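Local coordinates for protein glutathione S-transferase (Gordonia bronchialis, PDB 4PTS) that probably transfers glutathione to electrophilic substrates, as a glutathione transferase with an omega-like C-terminal domain, at residues E21-D25 and N184-R188. Residues are numbered along the deposited sequence; the frame is centred on the assembly and turned at random.
Sequences EFVRD and NGVYR
Arg-24 reaches across to Tyr-187 and Asn-184, where the N-terminal loop of this glutathione transferase fold lies against residues 184-188, on helix 185-190 of the all-helical C-terminal domain. From CA, the bond to Arg-24 CB points toward this helix. CG is anti to the backbone N (chi1 -170°), and the chain runs straight until it bends at chi3. Arg-24 NE then comes to 3.5 Å from Asn-184 ND2. Both are donors, and no bond forms; Asn-184 ND2 instead has a weak hydrogen bond to Tyr-179 OH. Arg-24 NH2 sits over one face of the Tyr-187 ring, 3.5 Å from Tyr-187 CG. The guanidinium meets this face edge-on, with the planes 75° apart. Arg-24 CZ is 4.9 Å from the centroid of the Tyr-187 ring, a cation-pi contact. Phe-22 CE2 lies over one face of the guanidinium. Tyr-187 is the predicted proton donor/acceptor, and its OH is hydrogen-bonded to Tyr-288 OH. Arg-24 also touches Trp-58 on helix 57-68.

Phe-22 packs beside Tyr-187, with Phe-22 CE2 3.8 Å from Tyr-187 CB. Asn-184 OD1 lies at the edge of the phenyl ring. Phe-191 meets the same ring edge-to-face.

Arg-188 meets the loop with both guanidinium branches. Arg-188 NH2 makes a long, weak salt bridge to Glu-21 OE2 (3.4 Å). Arg-188 NH1 goes to the loop backbone, at Phe-22 O. An alanine in place of Arg-188 would probably leave Glu-21 OE2 without its charged partner and Phe-22 O without this donor. Arg-188 NH1 lies 2.7 Å from Phe-22 O, but the bond is weak because the N-H...O angle is only 124°.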
loop_
_atom_site.group_PDB
_atom_site.type_symbol
_atom_site.label_atom_id
_atom_site.label_comp_id
_atom_site.label_asym_id
_atom_site.label_seq_id
_atom_site.Cartn_x
_atom_site.Cartn_y
_atom_site.Cartn_z
ATOM N N GLU B 21 6.952 -19.861 5.916
ATOM C CA GLU B 21 6.049 -19.575 4.816
ATOM C C GLU B 21 4.660 -19.915 5.270
ATOM O O GLU B 21 4.475 -20.764 6.140
ATOM C CB GLU B 21 6.420 -20.386 3.574
ATOM C CG GLU B 21 6.269 -21.901 3.749
ATOM C CD GLU B 21 7.402 -22.726 3.129
ATOM O OE1 GLU B 21 7.765 -23.790 3.687
ATOM O OE2 GLU B 21 7.933 -22.322 2.071
ATOM N N PHE B 22 3.685 -19.234 4.697
ATOM C CA PHE B 22 2.311 -19.513 5.027
ATOM C C PHE B 22 1.834 -20.737 4.262
ATOM O O PHE B 22 1.812 -20.745 3.017
ATOM C CB PHE B 22 1.411 -18.346 4.676
ATOM C CG PHE B 22 -0.034 -18.682 4.767
ATOM C CD1 PHE B 22 -0.563 -19.182 5.956
ATOM C CD2 PHE B 22 -0.866 -18.532 3.675
ATOM C CE1 PHE B 22 -1.900 -19.521 6.054
ATOM C CE2 PHE B 22 -2.207 -18.864 3.771
ATOM C CZ PHE B 22 -2.725 -19.361 4.960
ATOM N N VAL B 23 1.440 -21.761 5.008
ATOM C CA VAL B 23 0.910 -22.973 4.413
ATOM C C VAL B 23 -0.498 -23.195 4.965
ATOM O O VAL B 23 -0.702 -23.307 6.176
ATOM C CB VAL B 23 1.836 -24.167 4.714
ATOM C CG1 VAL B 23 1.488 -25.345 3.837
ATOM C CG2 VAL B 23 3.290 -23.783 4.477
ATOM N N ARG B 24 -1.473 -23.235 4.074
ATOM C CA ARG B 24 -2.868 -23.301 4.484
ATOM C C ARG B 24 -3.327 -24.716 4.877
ATOM O O ARG B 24 -2.971 -25.693 4.217
ATOM C CB ARG B 24 -3.720 -22.787 3.338
ATOM C CG ARG B 24 -5.175 -22.567 3.686
ATOM C CD ARG B 24 -5.949 -22.138 2.455
ATOM N NE ARG B 24 -5.572 -20.803 1.966
ATOM C CZ ARG B 24 -6.044 -19.654 2.449
ATOM N NH1 ARG B 24 -6.870 -19.633 3.471
ATOM N NH2 ARG B 24 -5.662 -18.510 1.912
ATOM N N ASP B 25 -4.137 -24.803 5.940
ATOM C CA ASP B 25 -4.713 -26.075 6.425
ATOM C C ASP B 25 -6.064 -26.375 5.738
ATOM O O ASP B 25 -7.105 -25.862 6.150
ATOM C CB ASP B 25 -4.873 -26.051 7.956
ATOM N N ASN B 184 -4.238 -17.466 -3.632
ATOM C CA ASN B 184 -3.478 -17.805 -2.474
ATOM C C ASN B 184 -2.085 -17.143 -2.462
ATOM O O ASN B 184 -1.431 -17.060 -1.424
ATOM C CB ASN B 184 -3.311 -19.297 -2.455
ATOM C CG ASN B 184 -3.143 -19.814 -1.059
ATOM O OD1 ASN B 184 -2.645 -19.148 -0.168
ATOM N ND2 ASN B 184 -3.574 -21.022 -0.867
ATOM N N GLY B 185 -1.608 -16.723 -3.625
ATOM C CA GLY B 185 -0.367 -15.973 -3.712
ATOM C C GLY B 185 -0.349 -14.782 -2.789
ATOM O O GLY B 185 0.631 -14.544 -2.090
ATOM N N VAL B 186 -1.448 -14.047 -2.756
ATOM C CA VAL B 186 -1.490 -12.875 -1.922
ATOM C C VAL B 186 -1.384 -13.236 -0.458
ATOM O O VAL B 186 -0.703 -12.541 0.289
ATOM C CB VAL B 186 -2.716 -11.999 -2.185
ATOM C CG1 VAL B 186 -2.710 -11.529 -3.634
ATOM C CG2 VAL B 186 -4.001 -12.719 -1.830
ATOM N N TYR B 187 -2.053 -14.307 -0.046
ATOM C CA TYR B 187 -1.964 -14.764 1.340
ATOM C C TYR B 187 -0.543 -15.205 1.710
ATOM O O TYR B 187 -0.037 -14.923 2.796
ATOM C CB TYR B 187 -2.965 -15.871 1.577
ATOM C CG TYR B 187 -4.350 -15.316 1.785
ATOM C CD1 TYR B 187 -5.219 -15.087 0.717
ATOM C CD2 TYR B 187 -4.782 -14.986 3.046
ATOM C CE1 TYR B 187 -6.504 -14.558 0.908
ATOM C CE2 TYR B 187 -6.060 -14.469 3.264
ATOM C CZ TYR B 187 -6.931 -14.258 2.197
ATOM O OH TYR B 187 -8.187 -13.747 2.477
ATOM N N ARG B 188 0.115 -15.836 0.755
ATOM C CA ARG B 188 1.439 -16.356 0.940
ATOM C C ARG B 188 2.469 -15.247 1.120
ATOM O O ARG B 188 3.440 -15.438 1.833
ATOM C CB ARG B 188 1.776 -17.263 -0.244
ATOM C CG ARG B 188 2.390 -18.570 0.183
ATOM C CD ARG B 188 2.474 -19.596 -0.946
ATOM N NE ARG B 188 3.820 -20.182 -0.963
ATOM C CZ ARG B 188 4.343 -20.949 0.004
ATOM N NH1 ARG B 188 3.657 -21.247 1.127
ATOM N NH2 ARG B 188 5.580 -21.403 -0.151
#